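Phosphoserine phosphatase RsbX (Bacillus subtilis, PDB 3W42) dephosphorylates the phosphoserine form of RsbS and so acts as a negative regulator of sigma-B in the general stress response. Local coordinates at residues Ile24-Ser28 with Ala52-Ala57; Val71-Ile75 with Ser91-Ile95; Ser106-Phe112 with Tyr123-Gly129; Gln171-Ser177 with Tyr193-Gln197; Gln99-Cys105 with Lys139-Tyr145. One frame throughout, in Å; residues are numbered along the deposited sequence.

Contact 1 (Ile24-Ser28 with Ala52-Ala57)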
# COMPACT_ATOMS: atom_id res chain seq x y z
N ILE A 24 -12.29 1.14 15.97
CA ILE A 24 -12.43 0.56 14.63
C ILE A 24 -11.52 1.31 13.66
O ILE A 24 -11.68 2.48 13.42
CB ILE A 24 -13.84 0.57 14.12
CG1 ILE A 24 -14.69 -0.25 15.11
CG2 ILE A 24 -13.93 0.00 12.70
CD1 ILE A 24 -14.01 -1.79 15.41
N CYS A 25 -10.58 0.58 13.03
CA CYS A 25 -9.66 1.18 12.03
C CYS A 25 -10.41 1.34 10.73
O CYS A 25 -11.14 0.45 10.27
CB CYS A 25 -8.49 0.26 11.88
SG CYS A 25 -7.13 0.99 10.96
N GLY A 26 -10.24 2.49 10.09
CA GLY A 26 -10.77 2.71 8.75
C GLY A 26 -9.84 2.32 7.63
O GLY A 26 -10.30 2.31 6.48
N ASP A 27 -8.60 2.01 7.93
CA ASP A 27 -7.63 1.56 6.96
C ASP A 27 -7.70 0.04 6.85
O ASP A 27 -7.95 -0.65 7.84
CB ASP A 27 -6.20 1.90 7.33
CG ASP A 27 -5.75 3.38 7.29
OD1 ASP A 27 -6.54 4.24 6.89
OD2 ASP A 27 -4.57 3.59 7.70
N SER A 28 -7.36 -0.52 5.72
CA SER A 28 -7.17 -1.95 5.58
C SER A 28 -5.93 -2.21 4.71
O SER A 28 -5.40 -1.34 4.00
CB SER A 28 -8.45 -2.69 5.09
OG SER A 28 -9.63 -2.56 5.84
N ALA A 52 -16.20 3.36 7.34
CA ALA A 52 -14.91 3.42 6.62
C ALA A 52 -14.36 2.04 6.50
O ALA A 52 -13.88 1.66 5.43
CB ALA A 52 -13.94 4.34 7.39
N ASN A 53 -14.42 1.24 7.57
CA ASN A 53 -13.94 -0.13 7.54
C ASN A 53 -14.67 -0.95 6.55
O ASN A 53 -14.05 -1.74 5.82
CB ASN A 53 -14.07 -0.72 8.95
CG ASN A 53 -13.44 -2.05 9.09
OD1 ASN A 53 -14.00 -3.04 8.67
ND2 ASN A 53 -12.31 -2.09 9.75
N GLU A 54 -15.97 -0.82 6.41
CA GLU A 54 -16.69 -1.60 5.43
C GLU A 54 -16.14 -1.39 4.05
O GLU A 54 -16.02 -2.35 3.27
CB GLU A 54 -18.19 -1.15 5.47
CG GLU A 54 -19.08 -1.71 4.51
CD GLU A 54 -20.45 -1.01 4.30
OE1 GLU A 54 -20.57 0.20 4.11
OE2 GLU A 54 -21.45 -1.74 4.20
N SER A 55 -15.82 -0.15 3.70
CA SER A 55 -15.23 0.13 2.37
C SER A 55 -13.83 -0.40 2.25
O SER A 55 -13.54 -1.09 1.26
CB SER A 55 -15.30 1.63 2.08
OG SER A 55 -16.62 2.05 1.81
N SER A 56 -12.91 -0.11 3.15
CA SER A 56 -11.55 -0.59 3.00
C SER A 56 -11.46 -2.10 3.12
O SER A 56 -10.64 -2.73 2.45
CB SER A 56 -10.62 0.16 3.90
OG SER A 56 -10.96 -0.09 5.26
N ALA A 57 -12.28 -2.70 3.97
CA ALA A 57 -12.29 -4.14 4.13
C ALA A 57 -12.79 -4.82 2.87
O ALA A 57 -12.32 -5.93 2.57
CB ALA A 57 -13.17 -4.56 5.31
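Asn53 and Ser56, one turn apart on helix 49-65, reach across to the backbone carbonyls of Cys25 and Gly26 from different directions. The Asn53 amide is carried out by a CG anti to the backbone N (chi1 -172°), and its ND2 meets Cys25 O at 2.8 Å, almost head-on to the carbonyl, with the acceptor close to the amide plane. Ile24 lies across the base of this side chain at about a right angle, its CG2 3.8 Å from Asn53 CB. Ser56 OG instead comes from above the carbonyl plane of Gly26 and donates to Gly26 O at 2.8 Å. Ser28 OG stands 2.9 Å from Ser56 OG, and its proton could go there or, more weakly, to Asp27 O. Between these polar grips the chain passes over the helix with Gly26 CA in contact with Ala52 CB at 3.8 Å. Asp27 turns its CB away from the helix; its OD2 is hydrogen-bonded by Thr192 and Thr155, and the side chain lies about 4 Å from the bound manganese. Two successive carbonyls tied by helix side chains fix the backbone just before Asp27, consistent with a second-shell role in placing this acidic residue beside the metal.

Contact 2 (Val71-Ile75 with Ser91-Ile95)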
# COMPACT_ATOMS: atom_id res chain seq x y z
N VAL A 71 -3.72 -5.58 -12.07
CA VAL A 71 -4.07 -4.54 -11.08
C VAL A 71 -5.26 -3.69 -11.45
O VAL A 71 -6.08 -3.35 -10.63
CB VAL A 71 -2.87 -3.68 -10.63
CG1 VAL A 71 -1.84 -4.52 -9.85
CG2 VAL A 71 -2.19 -2.99 -11.84
N GLU A 72 -5.39 -3.35 -12.73
CA GLU A 72 -6.48 -2.53 -13.17
C GLU A 72 -7.80 -3.29 -13.10
O GLU A 72 -8.85 -2.70 -12.80
CB GLU A 72 -6.25 -1.96 -14.59
CG GLU A 72 -7.10 -0.91 -14.97
CD GLU A 72 -6.55 -0.06 -16.17
OE1 GLU A 72 -5.27 0.25 -16.31
OE2 GLU A 72 -7.50 0.30 -16.91
N SER A 73 -7.78 -4.58 -13.39
CA SER A 73 -8.97 -5.39 -13.18
C SER A 73 -9.41 -5.45 -11.73
O SER A 73 -10.58 -5.32 -11.41
CB SER A 73 -8.73 -6.78 -13.67
OG SER A 73 -9.90 -7.59 -13.51
N ILE A 74 -8.43 -5.64 -10.87
CA ILE A 74 -8.72 -5.74 -9.45
C ILE A 74 -9.31 -4.40 -8.95
O ILE A 74 -10.32 -4.36 -8.24
CB ILE A 74 -7.49 -6.12 -8.60
CG1 ILE A 74 -6.93 -7.47 -9.06
CG2 ILE A 74 -7.87 -6.12 -7.12
CD1 ILE A 74 -5.62 -7.84 -8.39
N ILE A 75 -8.67 -3.27 -9.33
CA ILE A 75 -9.14 -1.99 -8.83
C ILE A 75 -10.53 -1.67 -9.32
O ILE A 75 -11.29 -1.03 -8.60
CB ILE A 75 -8.10 -0.88 -9.10
CG1 ILE A 75 -8.30 0.22 -8.01
CG2 ILE A 75 -8.20 -0.36 -10.47
CD1 ILE A 75 -7.14 1.29 -8.07
N SER A 91 -4.48 1.68 -3.19
CA SER A 91 -3.34 1.38 -4.03
C SER A 91 -3.13 -0.08 -4.06
O SER A 91 -3.20 -0.78 -3.03
CB SER A 91 -2.11 2.04 -3.49
OG SER A 91 -2.31 3.47 -3.50
N ILE A 92 -2.85 -0.63 -5.26
CA ILE A 92 -2.66 -2.05 -5.48
C ILE A 92 -1.36 -2.27 -6.25
O ILE A 92 -1.10 -1.63 -7.27
CB ILE A 92 -3.80 -2.67 -6.28
CG1 ILE A 92 -5.14 -2.41 -5.54
CG2 ILE A 92 -3.65 -4.21 -6.38
CD1 ILE A 92 -6.38 -2.98 -6.30
N LEU A 93 -0.50 -3.15 -5.72
CA LEU A 93 0.82 -3.46 -6.25
C LEU A 93 0.93 -4.95 -6.47
O LEU A 93 0.66 -5.74 -5.56
CB LEU A 93 1.87 -3.01 -5.25
CG LEU A 93 3.33 -3.32 -5.56
CD1 LEU A 93 3.81 -2.60 -6.82
CD2 LEU A 93 4.23 -3.00 -4.39
N LYS A 94 1.42 -5.36 -7.63
CA LYS A 94 1.79 -6.74 -7.91
C LYS A 94 3.25 -6.77 -8.34
O LYS A 94 3.72 -5.87 -9.03
CB LYS A 94 0.90 -7.36 -8.98
CG LYS A 94 -0.50 -7.77 -8.48
CD LYS A 94 -1.47 -8.19 -9.59
CE LYS A 94 -0.98 -9.40 -10.38
NZ LYS A 94 -1.16 -10.66 -9.70
N ILE A 95 3.95 -7.82 -7.95
CA ILE A 95 5.36 -8.01 -8.27
C ILE A 95 5.56 -9.41 -8.78
O ILE A 95 5.14 -10.37 -8.17
CB ILE A 95 6.29 -7.72 -7.11
CG1 ILE A 95 5.99 -6.38 -6.46
CG2 ILE A 95 7.72 -7.90 -7.58
CD1 ILE A 95 6.86 -6.01 -5.23
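Helix 71-75 and strand 91-95 run roughly antiparallel, their N-to-C directions 148° apart and their axes 8.8 Å from each other at closest approach. Val71 and Ile92 form the nearest backbone pair, with CA atoms 6.3 Å apart. Ile92 points its CB at the helix and divides its branches: CG2 touches Val71 CG1 at 3.9 Å, while CD1 enters between Ile74 and Ile75, 3.6 Å from Ile74 CG2 and 3.9 Å from Ile75 CB. With CG1 of Ile92 anti to its carbonyl carbon (chi1 -57°), the long branch is directed to these two isoleucines. Val71 CG1 also rests on the aliphatic part of Lys94, 3.7 Å from its CD, the two side chains lying alongside and pointing opposite ways. The lysine bends beyond this point and its NZ bonds to Ala67 O. Helix 71-81 thus packs on strand 88-96, with Val71 and Ile75 also reaching Cys105 of strand 101-107 and Ile74 reaching Ile39 of strand 37-45; Leu93 faces away, onto strand 150-154.

Contact 3 (Ser106-Phe112 with Tyr123-Gly129); sequences SVGNVRF and YPLPISG
The turn that carries the chain from strand 101-107 of one sheet of the PPM-type phosphatase sandwich to strand 111-115 of the other is held by the extended loop 123-129 through Arg111 and two waters. Arg111 bends at chi2 and chi3 (-52° and -65°), which folds its guanidinium back over the loop. Pro126 CD sits over the centre of one guanidinium face, 3.5 Å from CZ of Arg111, while Arg111 NH2 donates to Pro124 O at 3.0 Å with the acceptor slightly out of the guanidinium plane. Tyr123 approaches the same nitrogen obliquely, its CE1 3.4 Å from Arg111 NH2 and its ring plane 46° from that of the guanidinium. Water 2 accepts from both Arg111 NE and Phe112 N and donates to Pro124 O, giving that carbonyl a second donor. At the other end of the contact, Gly108 N makes a weak hydrogen bond to Ile127 O at 2.9 Å. Water 1 joins Ser106 OG, which also hydrogen-bonds with Ser91, to Gly108 O and Ile127 N. Gly108 has backbone angles suited to glycine, and its CA lies 3.4 Å from Gly129 O. On the turn itself, Asn109 bonds through ND2 to the manganese ligand Asp156 and through OD1 to Thr89. Phe112 and Val110 pack on Ile153 of strand 150-154, Val107 meets the loop residues Leu131 and Tyr138, and Tyr123 leans on helix 163-169.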
# COMPACT_ATOMS: atom_id res chain seq x y z
N SER A 106 -3.58 2.92 -8.67
CA SER A 106 -4.03 3.63 -7.48
C SER A 106 -5.06 4.68 -7.85
O SER A 106 -4.99 5.29 -8.93
CB SER A 106 -2.80 4.27 -6.86
OG SER A 106 -3.09 5.05 -5.74
N VAL A 107 -5.97 4.95 -6.90
CA VAL A 107 -6.80 6.16 -6.95
C VAL A 107 -6.83 6.73 -5.53
O VAL A 107 -7.18 6.01 -4.60
CB VAL A 107 -8.23 5.89 -7.44
CG1 VAL A 107 -9.07 7.15 -7.38
CG2 VAL A 107 -8.20 5.32 -8.89
N GLY A 108 -6.49 8.00 -5.40
CA GLY A 108 -6.55 8.66 -4.13
C GLY A 108 -5.21 8.91 -3.52
O GLY A 108 -4.21 9.09 -4.21
N ASN A 109 -5.18 9.02 -2.18
CA ASN A 109 -4.07 9.57 -1.44
C ASN A 109 -3.26 8.54 -0.69
O ASN A 109 -2.44 8.93 0.16
CB ASN A 109 -4.55 10.71 -0.53
CG ASN A 109 -5.33 10.18 0.65
OD1 ASN A 109 -5.75 9.01 0.66
ND2 ASN A 109 -5.52 11.06 1.62
N VAL A 110 -3.38 7.28 -1.03
CA VAL A 110 -2.47 6.28 -0.53
C VAL A 110 -1.25 6.28 -1.41
O VAL A 110 -1.35 6.20 -2.66
CB VAL A 110 -3.17 4.84 -0.53
CG1 VAL A 110 -2.21 3.78 -0.02
CG2 VAL A 110 -4.44 4.87 0.30
N ARG A 111 -0.08 6.50 -0.84
CA ARG A 111 1.14 6.79 -1.58
C ARG A 111 2.03 5.57 -1.70
O ARG A 111 2.05 4.72 -0.83
CB ARG A 111 1.90 7.89 -0.91
CG ARG A 111 1.11 9.25 -0.68
CD ARG A 111 0.49 9.76 -1.90
NE ARG A 111 1.44 10.15 -2.92
CZ ARG A 111 2.07 11.32 -3.00
NH1 ARG A 111 1.72 12.31 -2.15
NH2 ARG A 111 2.97 11.53 -3.97
N PHE A 112 2.78 5.52 -2.79
CA PHE A 112 3.72 4.46 -3.07
C PHE A 112 5.02 5.10 -3.52
O PHE A 112 5.04 5.99 -4.39
CB PHE A 112 3.20 3.56 -4.21
CG PHE A 112 4.14 2.52 -4.74
CD1 PHE A 112 4.87 1.67 -3.92
CD2 PHE A 112 4.23 2.29 -6.12
CE1 PHE A 112 5.65 0.66 -4.47
CE2 PHE A 112 5.00 1.31 -6.67
CZ PHE A 112 5.73 0.47 -5.84
N TYR A 123 7.84 7.51 -7.69
CA TYR A 123 7.14 8.25 -6.65
C TYR A 123 6.02 9.01 -7.34
O TYR A 123 6.04 10.25 -7.46
CB TYR A 123 8.07 9.19 -5.88
CG TYR A 123 7.49 9.73 -4.56
CD1 TYR A 123 6.18 9.62 -4.12
CD2 TYR A 123 8.40 10.32 -3.72
CE1 TYR A 123 5.82 10.19 -2.82
CE2 TYR A 123 8.08 10.88 -2.49
CZ TYR A 123 6.76 10.80 -2.06
OH TYR A 123 6.29 11.27 -0.82
N PRO A 124 4.99 8.29 -7.77
CA PRO A 124 3.92 8.94 -8.46
C PRO A 124 3.17 9.95 -7.61
O PRO A 124 2.98 9.74 -6.43
CB PRO A 124 3.00 7.78 -8.91
CG PRO A 124 3.31 6.72 -7.95
CD PRO A 124 4.77 6.84 -7.68
N LEU A 125 2.65 10.98 -8.24
CA LEU A 125 1.75 11.89 -7.58
C LEU A 125 0.45 11.19 -7.30
O LEU A 125 0.03 10.26 -8.00
CB LEU A 125 1.44 13.08 -8.47
CG LEU A 125 2.62 13.99 -8.69
CD1 LEU A 125 2.07 15.15 -9.53
CD2 LEU A 125 3.25 14.41 -7.31
N PRO A 126 -0.26 11.63 -6.23
CA PRO A 126 -1.57 11.04 -5.92
C PRO A 126 -2.57 11.35 -7.01
O PRO A 126 -2.54 12.46 -7.56
CB PRO A 126 -1.92 11.65 -4.57
CG PRO A 126 -1.27 13.01 -4.60
CD PRO A 126 -0.02 12.83 -5.41
N ILE A 127 -3.44 10.44 -7.35
CA ILE A 127 -4.54 10.60 -8.28
C ILE A 127 -5.72 11.21 -7.48
O ILE A 127 -6.12 10.64 -6.46
CB ILE A 127 -4.87 9.23 -8.93
CG1 ILE A 127 -3.67 8.69 -9.75
CG2 ILE A 127 -6.16 9.31 -9.67
CD1 ILE A 127 -3.44 9.40 -11.07
N SER A 128 -6.31 12.28 -7.94
CA SER A 128 -7.42 12.91 -7.23
C SER A 128 -8.60 12.02 -7.17
O SER A 128 -8.84 11.15 -7.97
CB SER A 128 -7.77 14.27 -7.89
OG SER A 128 -8.15 14.07 -9.25
N GLY A 129 -9.40 12.31 -6.14
CA GLY A 129 -10.65 11.61 -5.93
C GLY A 129 -10.46 10.32 -5.11
O GLY A 129 -9.61 10.20 -4.28
O HOH W 1 -3.29 7.63 -6.45
O HOH W 2 2.09 7.86 -4.59

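Contact 4 (Gln171-Ser177 with Tyr193-Gln197); sequences QSVEEIS and YILGQ
Gln171, just ahead of helix 173-179, lays its backbone beside the end of the Gln197 side chain. CG of Gln197 is anti to its backbone N (chi1 174°), which sends the extended chain to the helix start, where NE2 comes within 3.6 Å of Ser172 CA. Ser172 is the N-cap of the helix: the capping bond that its OG accepts from Glu175 N is joined by a side-chain bond from Ser172 OG to Glu175 OE1. Val173 turns CB toward the strand and lays CG1 against the strand backbone, 3.6 Å from Gln197 N and 3.8 Å from Leu195 CB. Ile176, one turn on, presses CG2 against Leu195 CD2 at 3.5 Å. The other leucine methyl, CD1, rises against the helix backbone, 3.5 Å from Ser177 N, and one leucine thereby spans a full helical turn. Ser177 ends the row with a hydroxyl pair, its OG 2.7 Å from Tyr193 OH and lying at the edge of the ring in its plane; either could donate. Water 3 bridges Tyr193 OH and Ser177 O, giving the phenol a second polar partner. Helix segment 173-177 runs at 140° to strand segment 193-197, part of strand 191-198, which lies between strands 10-17 and 150-154: Val173 and Ser177 also touch Leu13, Ile176 touches Lys150, and the Tyr193 ring stacks on Tyr15.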
# COMPACT_ATOMS: atom_id res chain seq x y z
N GLN A 171 18.66 -0.59 5.99
CA GLN A 171 19.19 -1.80 5.45
C GLN A 171 18.28 -2.97 5.48
O GLN A 171 18.63 -4.04 5.01
CB GLN A 171 20.52 -2.21 6.16
CG GLN A 171 21.64 -1.25 6.03
CD GLN A 171 22.93 -1.86 6.61
OE1 GLN A 171 23.61 -2.63 5.89
NE2 GLN A 171 23.25 -1.53 7.81
N SER A 172 17.09 -2.79 6.11
CA SER A 172 16.11 -3.85 6.23
C SER A 172 14.76 -3.17 6.45
O SER A 172 14.71 -2.01 6.88
CB SER A 172 16.48 -4.73 7.43
OG SER A 172 16.31 -4.03 8.63
N VAL A 173 13.69 -3.92 6.32
CA VAL A 173 12.39 -3.36 6.57
C VAL A 173 12.21 -3.03 8.08
O VAL A 173 11.55 -2.06 8.42
CB VAL A 173 11.24 -4.17 6.02
CG1 VAL A 173 11.29 -4.19 4.48
CG2 VAL A 173 11.15 -5.60 6.55
N GLU A 174 12.78 -3.84 8.98
CA GLU A 174 12.70 -3.51 10.39
C GLU A 174 13.36 -2.18 10.67
O GLU A 174 12.87 -1.35 11.43
CB GLU A 174 13.35 -4.61 11.25
CG GLU A 174 13.44 -4.32 12.71
CD GLU A 174 13.93 -5.54 13.48
OE1 GLU A 174 13.37 -6.65 13.30
OE2 GLU A 174 14.90 -5.46 14.21
N GLU A 175 14.54 -1.99 10.11
CA GLU A 175 15.26 -0.71 10.27
C GLU A 175 14.49 0.44 9.71
O GLU A 175 14.43 1.51 10.33
CB GLU A 175 16.68 -0.73 9.73
CG GLU A 175 17.60 -1.58 10.58
CD GLU A 175 18.87 -2.00 10.02
OE1 GLU A 175 18.74 -2.84 9.07
OE2 GLU A 175 19.91 -1.90 10.65
N ILE A 176 13.88 0.32 8.54
CA ILE A 176 13.13 1.41 7.97
C ILE A 176 11.91 1.69 8.87
O ILE A 176 11.58 2.85 9.10
CB ILE A 176 12.68 1.08 6.52
CG1 ILE A 176 13.90 0.91 5.56
CG2 ILE A 176 11.83 2.26 5.98
CD1 ILE A 176 13.61 0.20 4.26
N SER A 177 11.24 0.65 9.32
CA SER A 177 10.10 0.87 10.21
C SER A 177 10.52 1.65 11.48
O SER A 177 9.91 2.63 11.90
CB SER A 177 9.48 -0.46 10.57
OG SER A 177 8.31 -0.26 11.36
N TYR A 193 1.20 1.21 6.91
CA TYR A 193 2.19 1.16 5.83
C TYR A 193 2.65 -0.26 5.62
O TYR A 193 2.64 -1.09 6.52
CB TYR A 193 3.39 2.13 6.06
CG TYR A 193 4.21 1.94 7.30
CD1 TYR A 193 5.19 0.98 7.39
CD2 TYR A 193 4.04 2.79 8.38
CE1 TYR A 193 5.98 0.88 8.55
CE2 TYR A 193 4.84 2.69 9.50
CZ TYR A 193 5.78 1.75 9.59
OH TYR A 193 6.55 1.70 10.74
N ILE A 194 3.08 -0.52 4.39
CA ILE A 194 3.72 -1.76 3.99
C ILE A 194 5.09 -1.39 3.47
O ILE A 194 5.20 -0.56 2.57
CB ILE A 194 2.94 -2.52 2.92
CG1 ILE A 194 1.53 -2.88 3.36
CG2 ILE A 194 3.73 -3.74 2.45
CD1 ILE A 194 0.70 -3.66 2.34
N LEU A 195 6.13 -1.99 4.01
CA LEU A 195 7.49 -1.87 3.57
C LEU A 195 7.92 -3.14 2.85
O LEU A 195 7.61 -4.26 3.32
CB LEU A 195 8.42 -1.71 4.74
CG LEU A 195 8.29 -0.37 5.47
CD1 LEU A 195 9.00 -0.32 6.77
CD2 LEU A 195 9.03 0.77 4.46
N GLY A 196 8.74 -3.02 1.81
CA GLY A 196 9.36 -4.15 1.19
C GLY A 196 10.80 -3.84 0.82
O GLY A 196 11.17 -2.75 0.46
N GLN A 197 11.61 -4.89 0.93
CA GLN A 197 13.01 -4.89 0.47
C GLN A 197 13.12 -6.06 -0.50
O GLN A 197 12.87 -7.20 -0.12
CB GLN A 197 13.98 -5.01 1.64
CG GLN A 197 15.41 -5.15 1.17
CD GLN A 197 16.37 -5.14 2.33
OE1 GLN A 197 17.37 -4.39 2.26
NE2 GLN A 197 16.13 -5.92 3.32
O HOH W 3 7.50 2.96 13.12

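Contact 5 (Gln99-Cys105 with Lys139-Tyr145); sequences QRQFTYC and KTHTATY
Arg100 has left-handed backbone angles (phi 45°, psi 54°) at a G1 beta bulge, where it and Gln101 both face Asn96, and its side chain lies across the face of Tyr145. CB of Arg100 is 3.6 Å from the Tyr145 ring centroid, nearly on the ring normal, in a CH-pi contact. The arginine continues extended past the ring to a salt bridge between NE and the terminal carboxylate of Ser199, its guanidinium almost perpendicular to the phenol plane. Tyr145 N donates to Arg100 O at 2.9 Å, fastening the bulge to the end of the neighbouring strand. Beyond it the backbones pair regularly: Phe102 with Ala143 and Tyr104 with His141 are the hydrogen-bonded pairs. Phe102, Tyr104, His141 and Ala143 lie on one face, where Phe102 CE1 meets the edge of the His141 ring, 3.6 Å from CD2 of that histidine, and Phe102 CE2 packs on Ala143 CB at 3.8 Å. On the other face, Thr103 and Thr142 run alongside each other, CG2 of Thr103 3.5 Å from OG1 of Thr142. Water 5 links Gln101 OE1 to Thr144 OG1. This antiparallel pairing joins edge strand 140-144 to one sheet of the alpha-beta-beta-alpha sandwich characteristic of PPM phosphatases.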
# COMPACT_ATOMS: atom_id res chain seq x y z
N GLN A 99 10.92 -11.88 -13.18
CA GLN A 99 11.09 -10.83 -14.13
C GLN A 99 11.58 -9.57 -13.46
O GLN A 99 11.87 -8.57 -14.16
CB GLN A 99 9.80 -10.54 -14.84
CG GLN A 99 9.31 -11.65 -15.68
CD GLN A 99 8.09 -11.28 -16.56
OE1 GLN A 99 7.61 -10.11 -16.69
NE2 GLN A 99 7.59 -12.29 -17.21
N ARG A 100 11.59 -9.47 -12.13
CA ARG A 100 11.76 -8.21 -11.37
C ARG A 100 10.89 -7.14 -12.00
O ARG A 100 11.35 -6.04 -12.29
CB ARG A 100 13.21 -7.78 -11.20
CG ARG A 100 14.01 -8.72 -10.32
CD ARG A 100 15.28 -8.07 -9.81
NE ARG A 100 16.05 -8.87 -8.87
CZ ARG A 100 16.94 -9.78 -9.19
NH1 ARG A 100 17.22 -10.01 -10.50
NH2 ARG A 100 17.57 -10.46 -8.28
N GLN A 101 9.61 -7.43 -12.14
CA GLN A 101 8.67 -6.48 -12.74
C GLN A 101 7.57 -6.18 -11.71
O GLN A 101 7.05 -7.08 -11.07
CB GLN A 101 8.06 -7.04 -13.99
CG GLN A 101 7.27 -5.95 -14.78
CD GLN A 101 6.80 -6.41 -16.14
OE1 GLN A 101 7.34 -5.95 -17.19
NE2 GLN A 101 5.79 -7.26 -16.15
N PHE A 102 7.18 -4.91 -11.60
CA PHE A 102 6.02 -4.57 -10.83
C PHE A 102 4.99 -3.88 -11.65
O PHE A 102 5.30 -3.23 -12.67
CB PHE A 102 6.42 -3.75 -9.57
CG PHE A 102 6.84 -2.34 -9.82
CD1 PHE A 102 5.94 -1.31 -9.85
CD2 PHE A 102 8.19 -2.05 -10.02
CE1 PHE A 102 6.31 -0.05 -10.02
CE2 PHE A 102 8.62 -0.72 -10.18
CZ PHE A 102 7.64 0.25 -10.12
N THR A 103 3.74 -3.98 -11.20
CA THR A 103 2.64 -3.29 -11.81
C THR A 103 1.86 -2.60 -10.63
O THR A 103 1.73 -3.16 -9.54
CB THR A 103 1.74 -4.19 -12.57
OG1 THR A 103 1.36 -5.33 -11.81
CG2 THR A 103 2.35 -4.61 -13.92
N TYR A 104 1.37 -1.41 -10.88
CA TYR A 104 0.79 -0.57 -9.84
C TYR A 104 -0.34 0.23 -10.36
O TYR A 104 -0.25 0.86 -11.44
CB TYR A 104 1.90 0.40 -9.30
CG TYR A 104 1.44 1.33 -8.22
CD1 TYR A 104 1.17 0.83 -6.93
CD2 TYR A 104 1.20 2.67 -8.47
CE1 TYR A 104 0.75 1.69 -5.93
CE2 TYR A 104 0.75 3.53 -7.46
CZ TYR A 104 0.53 3.01 -6.19
OH TYR A 104 0.09 3.80 -5.16
N CYS A 105 -1.44 0.30 -9.60
CA CYS A 105 -2.58 1.12 -9.95
C CYS A 105 -3.16 1.65 -8.66
O CYS A 105 -3.30 0.92 -7.67
CB CYS A 105 -3.59 0.36 -10.74
SG CYS A 105 -4.94 1.31 -11.44
N LYS A 139 -4.80 4.59 -14.37
CA LYS A 139 -3.44 4.64 -14.86
C LYS A 139 -2.70 3.44 -14.27
O LYS A 139 -2.73 3.27 -13.04
CB LYS A 139 -2.81 6.01 -14.50
CG LYS A 139 -1.41 6.14 -14.61
CD LYS A 139 -1.00 5.96 -16.04
CE LYS A 139 0.53 6.11 -16.17
NZ LYS A 139 0.99 6.05 -17.59
N THR A 140 -2.21 2.53 -15.03
CA THR A 140 -1.40 1.47 -14.53
C THR A 140 0.04 1.70 -14.90
O THR A 140 0.36 1.95 -16.09
CB THR A 140 -1.89 0.12 -15.06
OG1 THR A 140 -3.21 -0.10 -14.56
CG2 THR A 140 -0.92 -1.02 -14.60
N HIS A 141 0.93 1.56 -13.96
CA HIS A 141 2.39 1.64 -14.20
C HIS A 141 2.96 0.26 -14.20
O HIS A 141 2.65 -0.58 -13.36
CB HIS A 141 3.11 2.46 -13.09
CG HIS A 141 4.59 2.75 -13.30
ND1 HIS A 141 4.99 3.75 -14.13
CD2 HIS A 141 5.72 2.21 -12.77
CE1 HIS A 141 6.31 3.82 -14.13
NE2 HIS A 141 6.78 2.93 -13.29
N THR A 142 3.82 0.00 -15.17
CA THR A 142 4.56 -1.26 -15.29
C THR A 142 6.04 -0.92 -15.42
O THR A 142 6.38 -0.15 -16.30
CB THR A 142 4.09 -2.04 -16.59
OG1 THR A 142 2.68 -2.23 -16.52
CG2 THR A 142 4.82 -3.36 -16.74
N ALA A 143 6.90 -1.49 -14.60
CA ALA A 143 8.30 -1.20 -14.65
C ALA A 143 9.10 -2.36 -14.10
O ALA A 143 8.64 -3.15 -13.32
CB ALA A 143 8.62 0.09 -13.93
N THR A 144 10.38 -2.37 -14.45
CA THR A 144 11.37 -3.29 -13.88
C THR A 144 12.01 -2.64 -12.68
O THR A 144 12.33 -1.46 -12.71
CB THR A 144 12.40 -3.59 -14.99
OG1 THR A 144 11.69 -4.14 -16.10
CG2 THR A 144 13.49 -4.56 -14.57
N TYR A 145 12.28 -3.37 -11.64
CA TYR A 145 13.04 -2.92 -10.49
C TYR A 145 14.40 -3.62 -10.51
O TYR A 145 14.55 -4.72 -10.97
CB TYR A 145 12.32 -3.10 -9.14
CG TYR A 145 12.11 -4.53 -8.75
CD1 TYR A 145 13.05 -5.24 -8.02
CD2 TYR A 145 10.94 -5.18 -9.08
CE1 TYR A 145 12.86 -6.52 -7.64
CE2 TYR A 145 10.76 -6.55 -8.73
CZ TYR A 145 11.67 -7.19 -8.00
OH TYR A 145 11.44 -8.49 -7.63
O HOH W 4 10.69 -6.77 -15.78
O HOH W 5 8.97 -3.66 -17.31

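Overall arrangement
Contacts 1, 2, 3 and 5 all reach the five-stranded sheet, whereas contact 4 packs a helix on the six-stranded one; contact 3 spans both. Contacts 2, 3 and 5 adjoin one another: Ser91 OG and Ser106 OG are 2.9 Å apart between contacts 2 and 3, Glu72 OE1 and Thr140 OG1 are 2.7 Å apart between contacts 2 and 5, and Phe112 CE2 meets Phe102 CE1 between contacts 3 and 5. Contacts 1 and 4 touch none of the others; the centre of contact 1 is 18 Å from those of contacts 2 and 3. The manganese, bound by Asp44, Asp156 and Asp189, lies about 4 Å from the Asp27 side chain of contact 1 and about 6 Å from that of Asn109 in contact 3.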